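Long-range contacts in prolyl 4-hydroxylase (Phytophthora capsici LT1534, PDB 6IUQ), which probably hydroxylates proline residues at the 4-position with iron(II), 2-oxoglutarate and oxygen, in a double-stranded beta-helix core: residues K167-L172 with T228-G233; D111-S116 with R139-Q144; L119-T124 with L132-S137; Q31-G36 with L207-W212. All coordinates share one frame; numbering follows the deposited sequence.

Contact 1: residues K167-L172 with T228-G233; sequences KVTCLL and TIWLDG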
# COMPACT_ATOMS: atom_id res chain seq x y z
N LYS A 167 -8.71 4.61 0.49
CA LYS A 167 -9.29 3.45 1.16
C LYS A 167 -8.55 2.15 0.76
O LYS A 167 -8.14 1.39 1.62
CB LYS A 167 -10.78 3.33 0.82
CG LYS A 167 -11.49 2.15 1.49
CD LYS A 167 -11.27 2.25 2.99
CE LYS A 167 -11.62 0.97 3.71
NZ LYS A 167 -10.43 0.52 4.47
N VAL A 168 -8.39 1.89 -0.53
CA VAL A 168 -7.67 0.71 -1.01
C VAL A 168 -6.40 1.05 -1.76
O VAL A 168 -6.40 1.89 -2.66
CB VAL A 168 -8.55 -0.15 -1.96
CG1 VAL A 168 -7.76 -1.37 -2.46
CG2 VAL A 168 -9.83 -0.57 -1.25
N THR A 169 -5.29 0.42 -1.39
CA THR A 169 -4.04 0.56 -2.12
C THR A 169 -3.85 -0.62 -3.05
O THR A 169 -4.00 -1.77 -2.64
CB THR A 169 -2.84 0.66 -1.17
OG1 THR A 169 -2.98 1.83 -0.34
CG2 THR A 169 -1.54 0.71 -1.98
N CYS A 170 -3.52 -0.33 -4.31
CA CYS A 170 -3.31 -1.37 -5.29
C CYS A 170 -1.95 -1.21 -5.95
O CYS A 170 -1.70 -0.23 -6.65
CB CYS A 170 -4.41 -1.36 -6.35
SG CYS A 170 -4.05 -2.54 -7.69
N LEU A 171 -1.08 -2.17 -5.70
CA LEU A 171 0.29 -2.12 -6.20
C LEU A 171 0.51 -3.16 -7.29
O LEU A 171 0.24 -4.34 -7.10
CB LEU A 171 1.28 -2.35 -5.04
CG LEU A 171 1.30 -1.27 -3.94
CD1 LEU A 171 2.07 -1.74 -2.74
CD2 LEU A 171 1.97 -0.02 -4.46
N LEU A 172 0.98 -2.71 -8.45
CA LEU A 172 1.40 -3.61 -9.51
C LEU A 172 2.91 -3.58 -9.67
O LEU A 172 3.49 -2.53 -10.02
CB LEU A 172 0.74 -3.26 -10.84
CG LEU A 172 1.27 -4.06 -12.05
CD1 LEU A 172 1.19 -5.57 -11.88
CD2 LEU A 172 0.55 -3.65 -13.33
N THR A 228 1.13 2.25 -8.92
CA THR A 228 0.21 2.31 -7.79
C THR A 228 -1.13 2.90 -8.17
O THR A 228 -1.20 3.93 -8.80
CB THR A 228 0.79 3.16 -6.64
OG1 THR A 228 2.10 2.69 -6.32
CG2 THR A 228 -0.11 3.08 -5.41
N ILE A 229 -2.21 2.22 -7.79
CA ILE A 229 -3.55 2.77 -7.91
C ILE A 229 -4.16 2.89 -6.52
O ILE A 229 -4.14 1.94 -5.73
CB ILE A 229 -4.45 1.88 -8.79
CG1 ILE A 229 -3.87 1.72 -10.19
CG2 ILE A 229 -5.85 2.45 -8.88
CD1 ILE A 229 -4.58 0.65 -11.03
N TRP A 230 -4.67 4.07 -6.20
CA TRP A 230 -5.37 4.26 -4.94
C TRP A 230 -6.82 4.50 -5.21
O TRP A 230 -7.17 5.32 -6.06
CB TRP A 230 -4.79 5.43 -4.16
CG TRP A 230 -3.56 5.10 -3.39
CD1 TRP A 230 -3.47 4.32 -2.27
CD2 TRP A 230 -2.25 5.58 -3.65
NE1 TRP A 230 -2.17 4.26 -1.83
CE2 TRP A 230 -1.40 5.03 -2.65
CE3 TRP A 230 -1.69 6.42 -4.63
CZ2 TRP A 230 -0.02 5.29 -2.61
CZ3 TRP A 230 -0.32 6.68 -4.59
CH2 TRP A 230 0.50 6.11 -3.58
N LEU A 231 -7.68 3.80 -4.48
CA LEU A 231 -9.12 4.02 -4.59
C LEU A 231 -9.64 4.73 -3.35
O LEU A 231 -9.44 4.25 -2.22
CB LEU A 231 -9.82 2.69 -4.83
CG LEU A 231 -9.32 1.97 -6.09
CD1 LEU A 231 -10.14 0.75 -6.40
CD2 LEU A 231 -9.27 2.93 -7.32
N ASP A 232 -10.29 5.87 -3.52
CA ASP A 232 -10.82 6.61 -2.36
C ASP A 232 -12.14 6.06 -1.83
O ASP A 232 -12.93 5.50 -2.58
CB ASP A 232 -11.01 8.09 -2.69
CG ASP A 232 -9.71 8.80 -3.01
OD1 ASP A 232 -8.60 8.27 -2.72
OD2 ASP A 232 -9.82 9.93 -3.55
N GLY A 233 -12.38 6.23 -0.54
CA GLY A 233 -13.63 5.83 0.07
C GLY A 233 -14.33 7.04 0.66
O GLY A 233 -13.69 7.92 1.25
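Trp230 carries its indole off one face of an antiparallel strand pair, beside Thr169, its non-hydrogen-bonded partner. Trp230 CB lies 4.2 Å from Val168 O, and chi1 of -81° puts CG anti to the carbonyl carbon. From there the five-membered edge runs alongside Thr169: Trp230 CD1 comes within 3.2 Å of Thr169 OG1, and Trp230 NE1 within 3.6 Å of Thr169 CG2. On this edge NE1 donates to Asp158 OD2, shared with Thr169 OG1; the tip, CH2 of the six-membered ring, packs on Lys142. Asp158 is an iron ligand, so both residues form a second shell that probably fixes the carboxylate. Thr228 CG2 sits 3.4 Å above one indole face, toward the rim.

On the other face of the pair Val168 meets Leu231 and Cys170 meets Ile229. The backbone between them is well bonded: Ile229 N reaches Cys170 O nearly straight (173° at the hydrogen). Leu231 O accepts from both Lys167 N (2.8 Å) and Val168 N (3.1 Å), a classic beta bulge. In the double-stranded beta-helix core, strand 166-173 lies between 224-232 and 204-209, and 139-146 follows beyond 224-232. Helix 118-126 covers the Cys170 and Leu231 face through Leu119, Leu120 and Leu123.

Contact 2: residues D111-S116 with R139-Q144; sequences DALFHS and RTLKLQ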
# COMPACT_ATOMS: atom_id res chain seq x y z
N ASP A 111 -3.09 4.43 -20.47
CA ASP A 111 -4.31 5.22 -20.54
C ASP A 111 -5.53 4.31 -20.35
O ASP A 111 -6.43 4.62 -19.59
CB ASP A 111 -4.39 5.97 -21.87
CG ASP A 111 -5.53 6.99 -21.92
OD1 ASP A 111 -6.22 7.19 -20.89
OD2 ASP A 111 -5.73 7.60 -22.99
N ALA A 112 -5.54 3.18 -21.04
CA ALA A 112 -6.59 2.18 -20.86
C ALA A 112 -6.63 1.63 -19.43
O ALA A 112 -7.71 1.33 -18.91
CB ALA A 112 -6.40 1.03 -21.84
N LEU A 113 -5.48 1.50 -18.80
CA LEU A 113 -5.49 1.05 -17.41
C LEU A 113 -6.09 2.14 -16.55
O LEU A 113 -6.85 1.86 -15.64
CB LEU A 113 -4.09 0.67 -16.91
CG LEU A 113 -4.11 0.12 -15.47
CD1 LEU A 113 -5.18 -0.97 -15.30
CD2 LEU A 113 -2.75 -0.41 -15.05
N PHE A 114 -5.79 3.40 -16.86
CA PHE A 114 -6.35 4.50 -16.08
C PHE A 114 -7.88 4.51 -16.16
O PHE A 114 -8.54 4.78 -15.18
CB PHE A 114 -5.80 5.84 -16.55
CG PHE A 114 -6.40 7.02 -15.82
CD1 PHE A 114 -5.81 7.50 -14.66
CD2 PHE A 114 -7.54 7.65 -16.30
CE1 PHE A 114 -6.36 8.59 -13.98
CE2 PHE A 114 -8.10 8.73 -15.62
CZ PHE A 114 -7.50 9.20 -14.47
N HIS A 115 -8.43 4.20 -17.33
CA HIS A 115 -9.87 4.26 -17.55
C HIS A 115 -10.58 2.97 -17.19
O HIS A 115 -11.81 2.92 -17.13
CB HIS A 115 -10.15 4.60 -19.02
CG HIS A 115 -9.96 6.06 -19.34
ND1 HIS A 115 -8.92 6.52 -20.12
CD2 HIS A 115 -10.67 7.15 -18.97
CE1 HIS A 115 -9.01 7.84 -20.22
NE2 HIS A 115 -10.06 8.24 -19.53
N SER A 116 -9.82 1.92 -16.96
CA SER A 116 -10.44 0.66 -16.57
C SER A 116 -11.16 0.76 -15.22
O SER A 116 -10.67 1.41 -14.29
CB SER A 116 -9.38 -0.45 -16.52
OG SER A 116 -9.87 -1.54 -15.78
N ARG A 139 -9.61 8.61 -7.86
CA ARG A 139 -8.64 7.57 -8.14
C ARG A 139 -7.33 8.30 -8.45
O ARG A 139 -7.34 9.40 -8.99
CB ARG A 139 -9.06 6.65 -9.31
CG ARG A 139 -8.72 7.23 -10.68
CD ARG A 139 -9.28 6.44 -11.84
NE ARG A 139 -10.73 6.25 -11.74
CZ ARG A 139 -11.49 5.78 -12.73
NH1 ARG A 139 -10.92 5.49 -13.89
NH2 ARG A 139 -12.80 5.62 -12.57
N THR A 140 -6.22 7.69 -8.07
CA THR A 140 -4.90 8.22 -8.40
C THR A 140 -4.11 7.10 -9.01
O THR A 140 -4.11 6.00 -8.47
CB THR A 140 -4.13 8.75 -7.15
OG1 THR A 140 -4.76 9.93 -6.64
CG2 THR A 140 -2.68 9.06 -7.48
N LEU A 141 -3.43 7.35 -10.11
CA LEU A 141 -2.57 6.34 -10.69
C LEU A 141 -1.15 6.88 -10.74
O LEU A 141 -0.84 7.78 -11.52
CB LEU A 141 -3.06 5.93 -12.08
CG LEU A 141 -2.53 4.62 -12.64
CD1 LEU A 141 -3.63 3.95 -13.46
CD2 LEU A 141 -1.27 4.84 -13.47
N LYS A 142 -0.28 6.34 -9.90
CA LYS A 142 1.09 6.84 -9.80
C LYS A 142 2.11 5.82 -10.33
O LYS A 142 2.01 4.62 -10.05
CB LYS A 142 1.39 7.22 -8.34
CG LYS A 142 2.77 7.80 -8.11
CD LYS A 142 2.98 8.32 -6.68
CE LYS A 142 3.42 7.20 -5.70
NZ LYS A 142 4.70 6.49 -6.07
N LEU A 143 3.07 6.30 -11.11
CA LEU A 143 4.20 5.49 -11.55
C LEU A 143 5.43 5.86 -10.73
O LEU A 143 5.66 7.03 -10.46
CB LEU A 143 4.47 5.69 -13.03
CG LEU A 143 3.29 5.51 -13.98
CD1 LEU A 143 3.74 5.72 -15.41
CD2 LEU A 143 2.66 4.13 -13.80
N GLN A 144 6.21 4.86 -10.35
CA GLN A 144 7.39 5.10 -9.54
C GLN A 144 8.59 4.30 -10.01
O GLN A 144 8.50 3.09 -10.20
CB GLN A 144 7.12 4.78 -8.08
CG GLN A 144 8.36 4.90 -7.20
CD GLN A 144 8.07 4.69 -5.73
OE1 GLN A 144 8.26 3.59 -5.21
NE2 GLN A 144 7.63 5.75 -5.05
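Arg139 opens the strand and makes the single hydrogen bond between helix end and strand. Its CG is flanked by both the backbone N and the carbonyl carbon (chi1 83°), and with chi2 extended Arg139 CD comes to rest over one face of the Phe114 ring, 4.1 Å above the plane and toward the rim; the bend at chi3 (55°) then directs NE and the guanidinium toward the helix end. There Arg139 NH1 donates to Phe114 O at 2.8 Å. The acceptor lies close to the guanidinium plane and the donor in the carbonyl plane, but the bond is bent (135° at the hydrogen). Helical geometry ends at Ser116, so this carbonyl belongs to the last turn, where the positive group would suit the negative end of the helix dipole. Ring and guanidinium are too far apart for more than a weak cation-pi attraction, with Arg139 CZ 5.6 Å from the Phe114 centroid.

Two residues on, Leu141 reaches the same phenylalanine from another direction. Its CB meets the ring edge, 4.1 Å from Phe114 CD1. With CG anti to the backbone N, Leu141 CD1 is carried to the helix backbone, 3.8 Å from Phe114 CA, and stands 4.4 Å from Leu113 CG. Past Leu141 the strand leaves the helix behind, and Lys142 and Gln144 turn to Glu95.

The helix axis passes 9.8 Å from the strand and runs roughly antiparallel to it. Strand 139-146 lies between 224-232 and 94-97; Leu113 extends the packing to Leu227 of 224-232 and Leu52 of helix 46-61.

Contact 3: residues L119-T124 with L132-S137; sequences LLQALT and LQFSTS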
# COMPACT_ATOMS: atom_id res chain seq x y z
N LEU A 119 -11.33 -3.11 -11.41
CA LEU A 119 -10.98 -3.13 -10.01
C LEU A 119 -12.09 -2.52 -9.16
O LEU A 119 -12.54 -3.11 -8.19
CB LEU A 119 -9.66 -2.40 -9.80
CG LEU A 119 -8.91 -2.50 -8.48
CD1 LEU A 119 -8.86 -3.94 -7.95
CD2 LEU A 119 -7.52 -1.96 -8.73
N LEU A 120 -12.55 -1.33 -9.57
CA LEU A 120 -13.64 -0.65 -8.88
C LEU A 120 -14.90 -1.50 -8.86
O LEU A 120 -15.57 -1.55 -7.85
CB LEU A 120 -13.93 0.71 -9.54
CG LEU A 120 -13.05 1.87 -9.07
CD1 LEU A 120 -13.23 3.11 -9.93
CD2 LEU A 120 -13.38 2.20 -7.64
N GLN A 121 -15.20 -2.18 -9.97
CA GLN A 121 -16.42 -2.98 -10.05
C GLN A 121 -16.36 -4.18 -9.10
O GLN A 121 -17.29 -4.41 -8.34
CB GLN A 121 -16.66 -3.48 -11.49
CG GLN A 121 -17.20 -2.45 -12.47
CD GLN A 121 -17.35 -3.01 -13.90
OE1 GLN A 121 -17.89 -4.10 -14.11
NE2 GLN A 121 -16.86 -2.26 -14.88
N ALA A 122 -15.26 -4.94 -9.13
CA ALA A 122 -15.13 -6.12 -8.28
C ALA A 122 -15.22 -5.73 -6.83
O ALA A 122 -16.01 -6.30 -6.08
CB ALA A 122 -13.83 -6.84 -8.54
N LEU A 123 -14.44 -4.72 -6.44
CA LEU A 123 -14.45 -4.30 -5.04
C LEU A 123 -15.82 -3.77 -4.60
O LEU A 123 -16.28 -4.12 -3.53
CB LEU A 123 -13.36 -3.24 -4.79
CG LEU A 123 -11.93 -3.84 -4.88
CD1 LEU A 123 -10.86 -2.77 -5.02
CD2 LEU A 123 -11.65 -4.77 -3.68
N THR A 124 -16.48 -2.96 -5.43
CA THR A 124 -17.77 -2.43 -5.00
C THR A 124 -18.84 -3.53 -5.02
O THR A 124 -19.80 -3.45 -4.27
CB THR A 124 -18.24 -1.22 -5.85
OG1 THR A 124 -18.24 -1.57 -7.24
CG2 THR A 124 -17.32 -0.01 -5.63
N LEU A 132 -16.53 2.87 -2.39
CA LEU A 132 -15.51 3.38 -3.30
C LEU A 132 -16.15 4.23 -4.41
O LEU A 132 -17.32 4.07 -4.75
CB LEU A 132 -14.71 2.22 -3.90
CG LEU A 132 -13.97 1.35 -2.88
CD1 LEU A 132 -13.29 0.18 -3.57
CD2 LEU A 132 -12.96 2.16 -2.04
N GLN A 133 -15.36 5.14 -4.96
CA GLN A 133 -15.88 6.11 -5.90
C GLN A 133 -15.37 5.91 -7.32
O GLN A 133 -14.18 5.67 -7.55
CB GLN A 133 -15.51 7.51 -5.41
CG GLN A 133 -15.95 7.85 -3.98
CD GLN A 133 -17.43 8.08 -3.87
OE1 GLN A 133 -18.17 7.25 -3.35
NE2 GLN A 133 -17.88 9.22 -4.39
N PHE A 134 -16.28 6.04 -8.28
CA PHE A 134 -15.96 5.88 -9.69
C PHE A 134 -15.43 7.14 -10.36
O PHE A 134 -14.81 7.09 -11.42
CB PHE A 134 -17.17 5.36 -10.42
CG PHE A 134 -17.44 3.90 -10.18
CD1 PHE A 134 -18.23 3.49 -9.13
CD2 PHE A 134 -16.90 2.94 -11.02
CE1 PHE A 134 -18.50 2.14 -8.91
CE2 PHE A 134 -17.15 1.58 -10.81
CZ PHE A 134 -17.94 1.18 -9.75
N SER A 135 -15.65 8.29 -9.73
CA SER A 135 -15.24 9.54 -10.33
C SER A 135 -13.72 9.55 -10.52
O SER A 135 -12.99 8.98 -9.72
CB SER A 135 -15.69 10.73 -9.46
OG SER A 135 -14.99 11.90 -9.83
N THR A 136 -13.26 10.20 -11.58
CA THR A 136 -11.84 10.17 -11.89
C THR A 136 -11.07 11.01 -10.89
O THR A 136 -9.84 10.94 -10.81
CB THR A 136 -11.53 10.68 -13.32
OG1 THR A 136 -12.17 11.94 -13.54
CG2 THR A 136 -12.02 9.67 -14.37
N SER A 137 -11.81 11.81 -10.13
CA SER A 137 -11.23 12.64 -9.09
C SER A 137 -10.83 11.80 -7.87
O SER A 137 -9.96 12.21 -7.09
CB SER A 137 -12.22 13.73 -8.66
OG SER A 137 -12.38 14.69 -9.69
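Leu120 O is gripped by two donors, both from Thr124. The helical bond from Thr124 N spans 2.9 Å, and the hydroxyl OG1 donates as well at 2.7 Å. The second bond is possible because OG1 is flanked by both the backbone N and the carbonyl carbon (chi1 55°); it reaches the oxygen from 26° above the carbonyl plane. The same torsion sets CG2 anti to the carbonyl carbon, and this methyl packs 3.8 Å from Leu132 CB.

Phe134 approaches the same helical turn from the other segment. It meets Thr124 tip to tip, with Phe134 CZ 3.7 Å from Thr124 OG1, which stands at the ring edge near its plane. Leu120 and Phe134 run alongside one another in opposite senses, bringing Phe134 CE2 within 3.6 Å of Leu120 CB. The far end of Leu120 crosses the loop backbone, where both methyls, CD1 and CD2, are 3.6 Å from Gln133 O. The Leu132 side chain crosses those of Leu123 and Thr124 at a slant, and its CD1 lies 3.6 Å from Leu123 CB. Further along, Ser135 OG accepts from Ser137 N, an ST turn that leads toward strand 139-146. Leu123 also touches Leu32 of helix 26-35, so this corner joins two helices and the loop.

The chemistry is asymmetric: the threonine's hydrogen bond is spent within its own helix, while helix and loop are held by aliphatic and aromatic packing. Fit therefore depends on shape and burial rather than on directional bonds, with buried Leu120, Leu123 and Leu132 on the inside and Phe134 at the exposed margin.

Contact 4: residues Q31-G36 with L207-W212; sequences QLDDKG and LFQSDW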
# COMPACT_ATOMS: atom_id res chain seq x y z
N GLN A 31 -10.36 -11.98 1.65
CA GLN A 31 -9.06 -11.96 2.31
C GLN A 31 -8.61 -10.53 2.59
O GLN A 31 -8.08 -10.24 3.66
CB GLN A 31 -8.00 -12.68 1.49
CG GLN A 31 -6.81 -13.06 2.36
CD GLN A 31 -5.61 -13.59 1.60
OE1 GLN A 31 -5.70 -14.64 0.93
NE2 GLN A 31 -4.48 -12.88 1.70
N LEU A 32 -8.80 -9.65 1.61
CA LEU A 32 -8.44 -8.25 1.77
C LEU A 32 -9.17 -7.68 2.98
O LEU A 32 -8.57 -7.05 3.86
CB LEU A 32 -8.79 -7.46 0.51
CG LEU A 32 -8.79 -5.94 0.65
CD1 LEU A 32 -7.38 -5.45 0.99
CD2 LEU A 32 -9.31 -5.27 -0.63
N ASP A 33 -10.46 -7.95 3.04
CA ASP A 33 -11.27 -7.46 4.14
C ASP A 33 -10.91 -8.08 5.49
O ASP A 33 -10.93 -7.40 6.52
CB ASP A 33 -12.74 -7.72 3.85
CG ASP A 33 -13.63 -7.04 4.84
OD1 ASP A 33 -13.50 -5.81 5.00
OD2 ASP A 33 -14.46 -7.74 5.47
N ASP A 34 -10.57 -9.36 5.50
CA ASP A 34 -10.26 -10.05 6.76
C ASP A 34 -8.81 -9.78 7.20
O ASP A 34 -8.57 -9.25 8.30
CB ASP A 34 -10.51 -11.55 6.61
CG ASP A 34 -9.96 -12.37 7.77
OD1 ASP A 34 -10.07 -11.91 8.92
OD2 ASP A 34 -9.40 -13.46 7.52
N LYS A 35 -7.85 -10.14 6.35
CA LYS A 35 -6.45 -10.05 6.71
C LYS A 35 -5.87 -8.64 6.56
O LYS A 35 -4.89 -8.30 7.20
CB LYS A 35 -5.63 -11.05 5.86
CG LYS A 35 -6.09 -12.47 6.05
CD LYS A 35 -4.95 -13.41 6.36
CE LYS A 35 -5.36 -14.47 7.39
NZ LYS A 35 -4.42 -14.58 8.55
N GLY A 36 -6.48 -7.81 5.72
CA GLY A 36 -6.02 -6.44 5.55
C GLY A 36 -5.24 -6.26 4.27
O GLY A 36 -5.01 -5.15 3.82
N LEU A 207 -3.00 -5.83 -2.88
CA LEU A 207 -4.06 -4.94 -2.44
C LEU A 207 -3.97 -4.91 -0.95
O LEU A 207 -3.78 -5.97 -0.34
CB LEU A 207 -5.46 -5.42 -2.84
CG LEU A 207 -5.72 -5.78 -4.30
CD1 LEU A 207 -7.15 -6.23 -4.46
CD2 LEU A 207 -5.42 -4.61 -5.22
N PHE A 208 -4.07 -3.72 -0.37
CA PHE A 208 -4.21 -3.63 1.07
C PHE A 208 -5.01 -2.40 1.53
O PHE A 208 -5.34 -1.53 0.74
CB PHE A 208 -2.82 -3.71 1.74
CG PHE A 208 -1.84 -2.62 1.36
CD1 PHE A 208 -1.90 -1.37 1.97
CD2 PHE A 208 -0.76 -2.89 0.54
CE1 PHE A 208 -0.95 -0.37 1.67
CE2 PHE A 208 0.19 -1.90 0.24
CZ PHE A 208 0.10 -0.64 0.83
N GLN A 209 -5.37 -2.38 2.80
CA GLN A 209 -6.17 -1.30 3.37
C GLN A 209 -5.33 -0.03 3.54
O GLN A 209 -4.37 -0.04 4.29
CB GLN A 209 -6.76 -1.72 4.71
CG GLN A 209 -7.46 -3.09 4.67
CD GLN A 209 -8.88 -3.00 4.11
OE1 GLN A 209 -9.41 -1.90 3.91
NE2 GLN A 209 -9.49 -4.15 3.83
N SER A 210 -5.69 1.05 2.87
CA SER A 210 -4.91 2.27 3.00
C SER A 210 -4.98 2.83 4.44
O SER A 210 -3.97 3.33 4.94
CB SER A 210 -5.37 3.32 1.99
OG SER A 210 -5.40 2.75 0.67
N ASP A 211 -6.13 2.70 5.11
CA ASP A 211 -6.28 3.31 6.44
C ASP A 211 -6.01 2.38 7.63
O ASP A 211 -5.99 2.86 8.77
CB ASP A 211 -7.66 3.93 6.61
CG ASP A 211 -8.77 3.00 6.21
OD1 ASP A 211 -8.49 1.95 5.58
OD2 ASP A 211 -9.93 3.32 6.52
N TRP A 212 -5.79 1.09 7.42
CA TRP A 212 -5.33 0.29 8.56
C TRP A 212 -4.32 -0.81 8.28
O TRP A 212 -4.28 -1.80 9.00
CB TRP A 212 -6.52 -0.34 9.31
CG TRP A 212 -7.58 -1.09 8.56
CD1 TRP A 212 -8.73 -0.57 8.01
CD2 TRP A 212 -7.67 -2.52 8.37
NE1 TRP A 212 -9.50 -1.57 7.47
CE2 TRP A 212 -8.88 -2.77 7.67
CE3 TRP A 212 -6.84 -3.59 8.70
CZ2 TRP A 212 -9.28 -4.07 7.31
CZ3 TRP A 212 -7.25 -4.88 8.35
CH2 TRP A 212 -8.46 -5.11 7.66
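The C-terminal end of helix 26-35, where the chain turns through Gly36 into strand 37-40, is joined here to the end of strand 204-209. Gly36 leaves helical geometry with a positive phi of 103°. Its O accepts from Gln209 N at 3.0 Å, the donor lying nearly along the C=O axis.

A second bond comes from the Gln209 side chain, whose bend at chi2 (-81°) folds the amide back to the helix. NE2 donates to Leu32 O at 3.0 Å with 159° at the hydrogen, arriving from well above the carbonyl plane. Lys167 NZ holds the other end of the amide, OE1, and Tyr130 OH also bonds NE2, so its rotation is well defined.

Gln209 CG packs 3.3 Å above one face of the Trp212 ring, toward the rim. Asp33 O lies in the ring plane at the outer edge, 3.6 Å from Trp212 CH2, and Trp212 CZ3 comes 3.4 Å from Gly36 CA. Leu32 CD1 rests 3.7 Å from Phe208 CA.

Phe208 points away from the helix and meets the iron ligands His215 and Asp158. Strand 204-209 lies between strands 37-40 and 166-173, and helix 26-35 also touches 37-40 through Leu32 on Val38.

How the contacts relate
Contacts 1, 2 and 4 all reach the six-stranded sheet: contact 1 is a pair of neighbouring strands inside it, contact 2 sets helix 108-115 on strand 139-146 to one side, and contact 4 sets helix 26-35 on strand 204-209 to the other. Contacts 2 and 4 are 21 Å apart between centres and do not touch, whereas contact 1 lies 10 or 11 Å from each of the others. Contact 3 sits on the helical layer and packs against contact 1 through Leu132 on Lys167. Along the chain contact 3 falls within the span of contact 2, and both within that of contact 4, whose segments alternate with those of contact 1. Early helices thus back the iron-binding core.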